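Long-range contact in Tae4 (Agrobacterium tumefaciens, PDB 6IJF), which probably cleaves amide bonds in bacterial cell-wall peptidoglycan, acting as a type VI secretion system amidase effector with a papain-like (clan CA) peptidase fold: residues F6-H20 and D134-S147. Numbering follows the deposited sequence.
Sequences FDTLYSNYPSSDPSH and DLVRGGSEATQCAS
L135 turns its side chain toward helix 6-11 in this papain-like amidase fold: the N-terminal helix crosses strand 131-137, next to the edge of the antiparallel sheet, and the loop after it meets A146 and S147, just past strand 144-145. The leucine's branches divide the apolar work: CD1 rests 3.7 Å from Y13 CB, and CD2 meets L9 CD2. A146 CB packs tightly, 3.3 Å from Y13 CE2.

At the far end of the strand R137 meets two aromatic rings, Y10 and F6. Its guanidinium stands tilted over one face of Y10, the NE and NH2 edge toward the ring, with CZ 4.2 Å from the ring centroid and 6° off the normal, a cation-pi contact. F6 comes edge-on from another direction and sets CE2 over the guanidinium's own face, the two planes nearly perpendicular at 89°. D7 OD1 adds a long salt bridge at the guanidinium edge, while D7 OD2 is bonded to Q162. The Y10 hydroxyl hydrogen-bonds H20 NE2, and a water links it to Q144 O.

D134 fits a possible Cys-His-Asp triad with C48 and H132: its OD2 is hydrogen-bonded to H132 NE2 and accepts, through the syn lone pair, from S147 N, while its OD1 takes L135 N on the anti lone pair. These bonds would help fix the carboxylate.

Polar bonds tie the loop down at S147. S15 OG donates to A146 O and, accepting from D17 N, closes an ST turn. S147 OG gives its proton to Y13 OH at 2.6 Å, and S16 N reaches that same OG at 3.0 Å, almost straight at 170°.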
loop_
_atom_site.group_PDB
_atom_site.type_symbol
_atom_site.label_atom_id
_atom_site.label_comp_id
_atom_site.label_asym_id
_atom_site.label_seq_id
_atom_site.Cartn_x
_atom_site.Cartn_y
_atom_site.Cartn_z
ATOM N N PHE C 6 -30.012 -7.239 -2.010
ATOM C CA PHE C 6 -28.580 -6.981 -1.748
ATOM C C PHE C 6 -28.429 -5.905 -0.667
ATOM O O PHE C 6 -27.547 -6.072 0.180
ATOM C CB PHE C 6 -27.825 -6.569 -3.016
ATOM C CG PHE C 6 -26.357 -6.392 -2.740
ATOM C CD1 PHE C 6 -25.521 -7.500 -2.661
ATOM C CD2 PHE C 6 -25.833 -5.151 -2.470
ATOM C CE1 PHE C 6 -24.174 -7.354 -2.391
ATOM C CE2 PHE C 6 -24.483 -5.004 -2.176
ATOM C CZ PHE C 6 -23.651 -6.113 -2.158
ATOM N N ASP C 7 -29.223 -4.824 -0.681
ATOM C CA ASP C 7 -29.039 -3.729 0.308
ATOM C C ASP C 7 -29.319 -4.273 1.703
ATOM O O ASP C 7 -28.649 -3.834 2.644
ATOM C CB ASP C 7 -29.885 -2.513 -0.043
ATOM C CG ASP C 7 -29.463 -1.933 -1.386
ATOM O OD1 ASP C 7 -28.234 -1.746 -1.588
ATOM O OD2 ASP C 7 -30.346 -1.699 -2.219
ATOM N N THR C 8 -30.256 -5.216 1.832
ATOM C CA THR C 8 -30.603 -5.834 3.142
ATOM C C THR C 8 -29.435 -6.720 3.573
ATOM O O THR C 8 -28.979 -6.602 4.715
ATOM C CB THR C 8 -31.918 -6.618 3.056
ATOM O OG1 THR C 8 -32.943 -5.689 2.702
ATOM C CG2 THR C 8 -32.261 -7.323 4.346
ATOM N N LEU C 9 -28.972 -7.593 2.682
ATOM C CA LEU C 9 -27.843 -8.512 2.948
ATOM C C LEU C 9 -26.616 -7.725 3.420
ATOM O O LEU C 9 -26.041 -8.091 4.461
ATOM C CB LEU C 9 -27.553 -9.256 1.647
ATOM C CG LEU C 9 -26.615 -10.437 1.803
ATOM C CD1 LEU C 9 -27.206 -11.497 2.745
ATOM C CD2 LEU C 9 -26.318 -11.029 0.424
ATOM N N TYR C 10 -26.267 -6.652 2.710
ATOM C CA TYR C 10 -25.066 -5.814 2.976
ATOM C C TYR C 10 -25.203 -5.110 4.323
ATOM O O TYR C 10 -24.253 -5.109 5.150
ATOM C CB TYR C 10 -24.862 -4.813 1.838
ATOM C CG TYR C 10 -23.508 -4.149 1.840
ATOM C CD1 TYR C 10 -23.247 -3.004 2.580
ATOM C CD2 TYR C 10 -22.478 -4.682 1.083
ATOM C CE1 TYR C 10 -21.996 -2.393 2.551
ATOM C CE2 TYR C 10 -21.229 -4.094 1.049
ATOM C CZ TYR C 10 -20.981 -2.956 1.793
ATOM O OH TYR C 10 -19.717 -2.449 1.748
ATOM N N SER C 11 -26.372 -4.513 4.573
ATOM C CA SER C 11 -26.684 -3.839 5.862
ATOM C C SER C 11 -26.503 -4.824 7.025
ATOM O O SER C 11 -26.235 -4.363 8.141
ATOM C CB SER C 11 -28.088 -3.265 5.872
ATOM O OG SER C 11 -29.051 -4.311 6.050
ATOM N N ASN C 12 -26.688 -6.131 6.802
ATOM C CA ASN C 12 -26.589 -7.152 7.888
ATOM C C ASN C 12 -25.184 -7.768 8.008
ATOM O O ASN C 12 -25.000 -8.657 8.880
ATOM C CB ASN C 12 -27.645 -8.231 7.677
ATOM C CG ASN C 12 -29.031 -7.754 8.071
ATOM O OD1 ASN C 12 -30.038 -8.115 7.440
ATOM N ND2 ASN C 12 -29.095 -6.993 9.148
ATOM N N TYR C 13 -24.239 -7.369 7.163
ATOM C CA TYR C 13 -22.905 -8.030 7.077
ATOM C C TYR C 13 -21.936 -7.374 8.063
ATOM O O TYR C 13 -21.678 -6.169 7.982
ATOM C CB TYR C 13 -22.371 -8.007 5.640
ATOM C CG TYR C 13 -20.963 -8.556 5.517
ATOM C CD1 TYR C 13 -20.721 -9.916 5.412
ATOM C CD2 TYR C 13 -19.866 -7.711 5.554
ATOM C CE1 TYR C 13 -19.439 -10.418 5.330
ATOM C CE2 TYR C 13 -18.571 -8.197 5.429
ATOM C CZ TYR C 13 -18.353 -9.559 5.332
ATOM O OH TYR C 13 -17.064 -10.017 5.295
ATOM N N PRO C 14 -21.338 -8.143 8.998
ATOM C CA PRO C 14 -20.252 -7.636 9.844
ATOM C C PRO C 14 -18.872 -7.773 9.179
ATOM O O PRO C 14 -18.409 -8.889 8.885
ATOM C CB PRO C 14 -20.416 -8.515 11.095
ATOM C CG PRO C 14 -20.808 -9.851 10.534
ATOM C CD PRO C 14 -21.637 -9.551 9.291
ATOM N N SER C 15 -18.212 -6.651 8.917
ATOM C CA SER C 15 -16.929 -6.610 8.173
ATOM C C SER C 15 -15.747 -6.843 9.117
ATOM O O SER C 15 -15.791 -6.387 10.279
ATOM C CB SER C 15 -16.829 -5.300 7.420
ATOM O OG SER C 15 -15.511 -5.088 6.924
ATOM N N SER C 16 -14.672 -7.478 8.646
ATOM C CA SER C 16 -13.390 -7.600 9.394
ATOM C C SER C 16 -12.451 -6.408 9.104
ATOM O O SER C 16 -11.313 -6.399 9.634
ATOM C CB SER C 16 -12.695 -8.920 9.089
ATOM O OG SER C 16 -12.522 -9.072 7.705
ATOM N N ASP C 17 -12.893 -5.440 8.296
ATOM C CA ASP C 17 -12.076 -4.285 7.845
ATOM C C ASP C 17 -12.389 -3.095 8.745
ATOM O O ASP C 17 -13.488 -2.550 8.697
ATOM C CB ASP C 17 -12.319 -3.987 6.369
ATOM C CG ASP C 17 -11.553 -2.778 5.830
ATOM O OD1 ASP C 17 -10.847 -2.117 6.584
ATOM O OD2 ASP C 17 -11.665 -2.520 4.651
ATOM N N PRO C 18 -11.447 -2.677 9.613
ATOM C CA PRO C 18 -11.663 -1.516 10.478
ATOM C C PRO C 18 -12.027 -0.216 9.753
ATOM O O PRO C 18 -12.530 0.683 10.395
ATOM C CB PRO C 18 -10.301 -1.373 11.175
ATOM C CG PRO C 18 -9.769 -2.785 11.213
ATOM C CD PRO C 18 -10.161 -3.343 9.864
ATOM N N SER C 19 -11.719 -0.105 8.464
ATOM C CA SER C 19 -12.072 1.093 7.662
ATOM C C SER C 19 -13.570 1.102 7.327
ATOM O O SER C 19 -14.026 2.126 6.873
ATOM C CB SER C 19 -11.258 1.212 6.414
ATOM O OG SER C 19 -11.664 0.286 5.400
ATOM N N HIS C 20 -14.254 -0.034 7.431
ATOM C CA HIS C 20 -15.634 -0.228 6.914
ATOM C C HIS C 20 -16.651 0.214 7.955
ATOM O O HIS C 20 -16.466 -0.036 9.137
ATOM C CB HIS C 20 -15.854 -1.698 6.540
ATOM C CG HIS C 20 -17.097 -1.942 5.765
ATOM N ND1 HIS C 20 -18.318 -2.162 6.381
ATOM C CD2 HIS C 20 -17.311 -2.009 4.429
ATOM C CE1 HIS C 20 -19.235 -2.338 5.452
ATOM N NE2 HIS C 20 -18.632 -2.273 4.243
ATOM N N ASP C 134 -17.174 -13.230 0.418
ATOM C CA ASP C 134 -17.381 -11.824 0.819
ATOM C C ASP C 134 -18.539 -11.283 -0.007
ATOM O O ASP C 134 -19.049 -12.000 -0.884
ATOM C CB ASP C 134 -16.095 -11.001 0.608
ATOM C CG ASP C 134 -15.918 -9.814 1.541
ATOM O OD1 ASP C 134 -16.929 -9.257 1.993
ATOM O OD2 ASP C 134 -14.769 -9.514 1.880
ATOM N N LEU C 135 -18.947 -10.061 0.307
ATOM C CA LEU C 135 -19.900 -9.266 -0.495
ATOM C C LEU C 135 -19.114 -8.219 -1.256
ATOM O O LEU C 135 -18.150 -7.658 -0.724
ATOM C CB LEU C 135 -20.935 -8.566 0.406
ATOM C CG LEU C 135 -21.729 -9.484 1.344
ATOM C CD1 LEU C 135 -22.814 -8.717 2.040
ATOM C CD2 LEU C 135 -22.294 -10.698 0.625
ATOM N N VAL C 136 -19.522 -7.949 -2.475
ATOM C CA VAL C 136 -18.762 -7.019 -3.342
ATOM C C VAL C 136 -19.738 -6.017 -3.948
ATOM O O VAL C 136 -20.882 -6.399 -4.252
ATOM C CB VAL C 136 -17.953 -7.791 -4.397
ATOM C CG1 VAL C 136 -18.822 -8.624 -5.331
ATOM C CG2 VAL C 136 -17.041 -6.842 -5.191
ATOM N N ARG C 137 -19.292 -4.774 -4.057
ATOM C CA ARG C 137 -19.957 -3.697 -4.830
ATOM C C ARG C 137 -19.060 -3.331 -6.012
ATOM O O ARG C 137 -17.915 -2.908 -5.780
ATOM C CB ARG C 137 -20.202 -2.463 -3.950
ATOM C CG ARG C 137 -21.192 -2.678 -2.819
ATOM C CD ARG C 137 -21.378 -1.333 -2.092
ATOM N NE ARG C 137 -22.480 -1.425 -1.146
ATOM C CZ ARG C 137 -23.768 -1.417 -1.462
ATOM N NH1 ARG C 137 -24.159 -1.248 -2.713
ATOM N NH2 ARG C 137 -24.683 -1.546 -0.511
ATOM N N GLY C 138 -19.538 -3.545 -7.233
ATOM C CA GLY C 138 -18.890 -3.046 -8.456
ATOM C C GLY C 138 -19.078 -1.537 -8.565
ATOM O O GLY C 138 -20.110 -1.014 -8.146
ATOM N N GLY C 139 -18.036 -0.816 -8.945
ATOM C CA GLY C 139 -18.092 0.640 -9.161
ATOM C C GLY C 139 -17.203 1.012 -10.318
ATOM O O GLY C 139 -16.563 0.096 -10.884
ATOM N N SER C 140 -17.179 2.291 -10.675
ATOM C CA SER C 140 -16.412 2.806 -11.835
ATOM C C SER C 140 -14.912 2.708 -11.535
ATOM O O SER C 140 -14.156 2.315 -12.447
ATOM C CB SER C 140 -16.824 4.222 -12.168
ATOM O OG SER C 140 -17.015 4.329 -13.568
ATOM N N GLU C 141 -14.524 2.972 -10.278
ATOM C CA GLU C 141 -13.115 3.169 -9.838
ATOM C C GLU C 141 -12.489 1.807 -9.478
ATOM O O GLU C 141 -11.283 1.617 -9.771
ATOM C CB GLU C 141 -13.009 4.097 -8.621
ATOM C CG GLU C 141 -14.240 4.938 -8.276
ATOM C CD GLU C 141 -15.229 4.242 -7.342
ATOM O OE1 GLU C 141 -15.645 3.083 -7.686
ATOM O OE2 GLU C 141 -15.587 4.848 -6.272
ATOM N N ALA C 142 -13.254 0.905 -8.859
ATOM C CA ALA C 142 -12.730 -0.380 -8.331
ATOM C C ALA C 142 -13.876 -1.262 -7.874
ATOM O O ALA C 142 -15.001 -0.722 -7.641
ATOM C CB ALA C 142 -11.777 -0.135 -7.170
ATOM N N THR C 143 -13.624 -2.566 -7.780
ATOM C CA THR C 143 -14.471 -3.481 -6.973
ATOM C C THR C 143 -14.124 -3.230 -5.504
ATOM O O THR C 143 -12.928 -3.070 -5.200
ATOM C CB THR C 143 -14.298 -4.948 -7.360
ATOM O OG1 THR C 143 -12.907 -5.245 -7.291
ATOM C CG2 THR C 143 -14.826 -5.221 -8.749
ATOM N N GLN C 144 -15.129 -3.144 -4.661
ATOM C CA GLN C 144 -14.922 -3.002 -3.216
ATOM C C GLN C 144 -15.626 -4.174 -2.533
ATOM O O GLN C 144 -16.853 -4.292 -2.600
ATOM C CB GLN C 144 -15.252 -1.582 -2.715
ATOM C CG GLN C 144 -13.983 -0.947 -2.112
ATOM C CD GLN C 144 -13.813 0.531 -2.356
ATOM O OE1 GLN C 144 -14.356 1.071 -3.315
ATOM N NE2 GLN C 144 -13.071 1.198 -1.478
ATOM N N CYS C 145 -14.825 -5.039 -1.932
ATOM C CA CYS C 145 -15.317 -6.108 -1.042
ATOM C C CYS C 145 -15.545 -5.496 0.336
ATOM O O CYS C 145 -14.771 -4.616 0.769
ATOM C CB CYS C 145 -14.360 -7.291 -1.071
ATOM S SG CYS C 145 -14.192 -8.022 -2.726
ATOM N N ALA C 146 -16.523 -6.021 1.038
ATOM C CA ALA C 146 -16.907 -5.565 2.386
ATOM C C ALA C 146 -15.771 -5.812 3.383
ATOM O O ALA C 146 -15.568 -4.937 4.259
ATOM C CB ALA C 146 -18.199 -6.230 2.793
ATOM N N SER C 147 -15.063 -6.942 3.280
ATOM C CA SER C 147 -13.938 -7.293 4.177
ATOM C C SER C 147 -12.582 -7.283 3.462
ATOM O O SER C 147 -11.633 -6.679 4.005
ATOM C CB SER C 147 -14.174 -8.603 4.846
ATOM O OG SER C 147 -15.080 -8.463 5.891
HETATM O O HOH W 1 -18.218 -2.872 -0.402
HETATM O O HOH W 2 -10.942 -7.288 6.586
HETATM O O HOH W 3 -14.116 -2.745 3.232
#